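Local coordinates for citrate lyase subunit beta-like protein (Mycobacterium tuberculosis H37Rv, PDB 6CHU), which is a magnesium-dependent lyase of the HpcH/HpaI aldolase family, linked to itaconate dissimilation and leucine catabolism in this bacterium, at residues D160-Y163 and A167-V170; E201-A206 and P223-A228. One frame throughout, in Å; residues are numbered along the deposited sequence.

Contact 1. Residues D160-Y163 and A167-V170; sequences DGAY and ARHV
Ala167 opens the contact by setting its CB beside Tyr163. The methyl lies 3.9 Å from Tyr163 CD1, obliquely to the ring, and 4.1 Å from Tyr163 CB. Tyr163 CG stands beside the backbone N (chi1 -82°), which lays the near side of the ring, CG and CD1, by this methyl. Only the far end of the ring leads away. Outside the contact the ring makes a cation-pi contact with Arg157 and meets Trp142 edge-to-face.

Arg168 follows. Its CG touches Tyr163 CB at 3.6 Å, and its CD lies 3.4 Å from Tyr163 O. The bend at chi3 (82°) turns the guanidinium toward the loop. Tyr163 O lies at its edge, in its plane, but 3.7 Å from Arg168 NH1, and no hydrogen bond forms. Ala162 CB comes up to the same edge. Ala162 N also closes an Asx turn: it meets Asp160 OD1 from above the carboxylate plane, at 3.0 Å and fairly straight (161°). The NE of Arg168 forms a salt bridge with Asp165 of the third subunit.

His169 meets His169 of both neighbouring subunits edge-to-face, placing this helix at the trimer interface.

The loop and helix 165-180 lie between the sixth and seventh strands of the TIM barrel. The Tyr163 side chain is about 12 Å from the bound magnesium ion and also touches Ala144 of helix 144-151.

Contact 2. Residues E201-A206 and P223-A228; sequences EEARDA and PVVRKA
Ala203 and Ala228 meet methyl to methyl, with their CB atoms 3.5 Å apart. Both CB atoms point across the interface, and these small side chains let the two helices come close. The axes of the two segments approach to 8.7 Å and cross at -37°. Val225 adds a looser apolar touch, its CG2 4.4 Å from Ala203 CB.

Contacts with the backbone and with an aliphatic chain make up the rest. The methyl of Ala228 sits 3.7 Å from the backbone N of Arg204. Arg204 CG, beside its own backbone N (chi1 -78°), passes 3.9 Å from Ala228 CB. From there the arginine chain runs extended to NE.

Polar bonding plays no part across this interface: no hydrogen bond joins the two segments. Arg204 NH2 and Lys227 NZ are like charges 5.5 Å apart and would, if anything, repel weakly.

The contact is plain helix packing on the outer layer of the TIM barrel, away from the annotated sites. Helix 196-209 and helix 221-228 lie side by side and follow the seventh and eighth strands. Strand 213-216 runs between them in sequence, and its Thr214 touches both Ala203 and Val225.

How the contacts relate
From the N terminus, the chain reaches contact 1 first. It closes a short loop, with only three residues between 160-163 and 167-170, and ties the loop after helix 144-151 to helix 165-180. The chain then passes through strand 184-187 into helix 196-209, where contact 2 opens. Contact 2 closes after strand 213-216, tying helix 196-209 to helix 221-228 on the outside of the barrel. The two contacts are in series and neither nest nor cross. Their centres lie 16 Å apart, yet Tyr163 and Glu202 connect them: Tyr163 CE2 packs 3.2 Å from Glu202 OE2. Arg157, already a neighbour of contact 1, forms a salt bridge with Glu202.

Contact 1. Residues D160-Y163 and A167-V170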
# COMPACT_ATOMS: atom_id res chain seq x y z
N ASP A 160 18.79 -11.40 -3.00
CA ASP A 160 19.65 -10.53 -2.19
C ASP A 160 19.17 -10.39 -0.75
O ASP A 160 19.82 -9.68 0.03
CB ASP A 160 19.77 -9.15 -2.83
CG ASP A 160 18.43 -8.42 -2.93
OD1 ASP A 160 17.40 -8.99 -2.52
OD2 ASP A 160 18.42 -7.27 -3.41
N GLY A 161 18.07 -11.04 -0.37
CA GLY A 161 17.55 -10.95 0.98
C GLY A 161 16.54 -9.84 1.21
O GLY A 161 15.95 -9.78 2.30
N ALA A 162 16.35 -8.95 0.24
CA ALA A 162 15.35 -7.91 0.37
C ALA A 162 13.96 -8.53 0.33
O ALA A 162 13.71 -9.52 -0.36
CB ALA A 162 15.49 -6.88 -0.74
N TYR A 163 13.05 -7.94 1.11
CA TYR A 163 11.66 -8.38 1.10
C TYR A 163 11.07 -8.24 -0.30
O TYR A 163 11.36 -7.28 -1.03
CB TYR A 163 10.83 -7.56 2.09
CG TYR A 163 10.92 -8.02 3.53
CD1 TYR A 163 10.67 -9.35 3.87
CD2 TYR A 163 11.27 -7.14 4.55
CE1 TYR A 163 10.75 -9.78 5.19
CE2 TYR A 163 11.35 -7.55 5.87
CZ TYR A 163 11.09 -8.87 6.19
OH TYR A 163 11.17 -9.29 7.50
N ALA A 167 5.35 -8.24 0.80
CA ALA A 167 5.81 -8.18 2.18
C ALA A 167 6.09 -6.75 2.61
O ALA A 167 5.69 -6.32 3.70
CB ALA A 167 7.05 -9.06 2.35
N ARG A 168 6.79 -5.99 1.77
CA ARG A 168 7.01 -4.57 2.06
C ARG A 168 5.69 -3.84 2.22
O ARG A 168 5.56 -2.96 3.08
CB ARG A 168 7.85 -3.93 0.96
CG ARG A 168 9.21 -4.60 0.80
CD ARG A 168 9.83 -4.24 -0.54
NE ARG A 168 10.50 -2.94 -0.54
CZ ARG A 168 11.81 -2.78 -0.65
NH1 ARG A 168 12.61 -3.83 -0.78
NH2 ARG A 168 12.34 -1.56 -0.64
N HIS A 169 4.70 -4.18 1.40
CA HIS A 169 3.40 -3.52 1.45
C HIS A 169 2.71 -3.76 2.78
O HIS A 169 2.18 -2.84 3.41
CB HIS A 169 2.55 -4.02 0.28
CG HIS A 169 1.27 -3.28 0.06
ND1 HIS A 169 1.14 -2.29 -0.89
CD2 HIS A 169 0.04 -3.46 0.60
CE1 HIS A 169 -0.11 -1.86 -0.90
NE2 HIS A 169 -0.80 -2.55 -0.00
N VAL A 170 2.71 -5.02 3.24
CA VAL A 170 2.07 -5.35 4.52
C VAL A 170 2.84 -4.73 5.69
O VAL A 170 2.23 -4.28 6.68
CB VAL A 170 1.94 -6.88 4.65
CG1 VAL A 170 1.51 -7.29 6.07
CG2 VAL A 170 0.95 -7.41 3.60

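Contact 2. Residues E201-A206 and P223-A228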
# COMPACT_ATOMS: atom_id res chain seq x y z
N GLU A 201 20.71 -4.07 8.90
CA GLU A 201 20.10 -3.16 7.93
C GLU A 201 18.59 -3.10 8.11
O GLU A 201 17.98 -2.03 7.98
CB GLU A 201 20.44 -3.61 6.51
CG GLU A 201 21.93 -3.67 6.21
CD GLU A 201 22.20 -4.08 4.77
OE1 GLU A 201 21.22 -4.34 4.03
OE2 GLU A 201 23.39 -4.14 4.38
N GLU A 202 17.97 -4.25 8.39
CA GLU A 202 16.53 -4.34 8.56
C GLU A 202 16.06 -3.61 9.81
O GLU A 202 15.06 -2.88 9.77
CB GLU A 202 16.15 -5.82 8.63
CG GLU A 202 14.68 -6.16 8.50
CD GLU A 202 14.52 -7.63 8.13
OE1 GLU A 202 14.60 -8.48 9.04
OE2 GLU A 202 14.38 -7.92 6.93
N ALA A 203 16.76 -3.80 10.93
CA ALA A 203 16.36 -3.14 12.17
C ALA A 203 16.68 -1.64 12.12
O ALA A 203 15.92 -0.83 12.66
CB ALA A 203 17.05 -3.79 13.36
N ARG A 204 17.80 -1.26 11.49
CA ARG A 204 18.04 0.16 11.25
C ARG A 204 16.92 0.76 10.41
O ARG A 204 16.42 1.86 10.71
CB ARG A 204 19.39 0.37 10.56
CG ARG A 204 20.59 0.27 11.48
CD ARG A 204 21.85 0.60 10.69
NE ARG A 204 23.05 0.52 11.50
CZ ARG A 204 24.28 0.44 10.99
NH1 ARG A 204 24.45 0.43 9.68
NH2 ARG A 204 25.33 0.37 11.79
N ASP A 205 16.51 0.06 9.35
CA ASP A 205 15.39 0.51 8.53
C ASP A 205 14.12 0.66 9.36
O ASP A 205 13.39 1.64 9.23
CB ASP A 205 15.14 -0.48 7.39
CG ASP A 205 16.06 -0.29 6.20
OD1 ASP A 205 16.97 0.57 6.26
OD2 ASP A 205 15.85 -1.00 5.19
N ALA A 206 13.86 -0.32 10.23
CA ALA A 206 12.64 -0.31 11.01
C ALA A 206 12.64 0.85 12.01
O ALA A 206 11.65 1.59 12.12
CB ALA A 206 12.47 -1.65 11.73
N PRO A 223 21.35 -8.02 20.80
CA PRO A 223 22.31 -6.90 20.77
C PRO A 223 22.27 -6.13 19.47
O PRO A 223 22.43 -4.90 19.46
CB PRO A 223 23.66 -7.59 20.98
CG PRO A 223 23.34 -8.85 21.68
CD PRO A 223 22.02 -9.29 21.13
N VAL A 224 22.08 -6.83 18.35
CA VAL A 224 22.04 -6.17 17.05
C VAL A 224 20.87 -5.21 16.99
O VAL A 224 21.00 -4.05 16.56
CB VAL A 224 22.00 -7.21 15.92
CG1 VAL A 224 22.03 -6.54 14.56
CG2 VAL A 224 23.17 -8.18 16.07
N VAL A 225 19.70 -5.66 17.45
CA VAL A 225 18.49 -4.84 17.45
C VAL A 225 18.67 -3.63 18.37
O VAL A 225 18.38 -2.49 17.98
CB VAL A 225 17.28 -5.69 17.86
CG1 VAL A 225 16.11 -4.79 18.28
CG2 VAL A 225 16.89 -6.61 16.72
N ARG A 226 19.14 -3.86 19.60
CA ARG A 226 19.31 -2.75 20.54
C ARG A 226 20.25 -1.69 19.98
O ARG A 226 19.99 -0.49 20.13
CB ARG A 226 19.83 -3.27 21.88
CG ARG A 226 18.79 -4.01 22.71
CD ARG A 226 19.42 -4.64 23.94
NE ARG A 226 18.42 -5.18 24.86
CZ ARG A 226 18.70 -6.08 25.80
NH1 ARG A 226 17.74 -6.52 26.60
NH2 ARG A 226 19.94 -6.54 25.92
N LYS A 227 21.34 -2.10 19.33
CA LYS A 227 22.24 -1.13 18.72
C LYS A 227 21.57 -0.42 17.54
O LYS A 227 21.79 0.78 17.33
CB LYS A 227 23.53 -1.81 18.28
CG LYS A 227 24.55 -0.86 17.65
CD LYS A 227 25.86 -1.59 17.36
CE LYS A 227 26.80 -0.74 16.52
NZ LYS A 227 28.04 -1.48 16.17
N ALA A 228 20.76 -1.14 16.77
CA ALA A 228 20.16 -0.54 15.57
C ALA A 228 19.16 0.55 15.92
O ALA A 228 18.91 1.44 15.10
CB ALA A 228 19.47 -1.61 14.73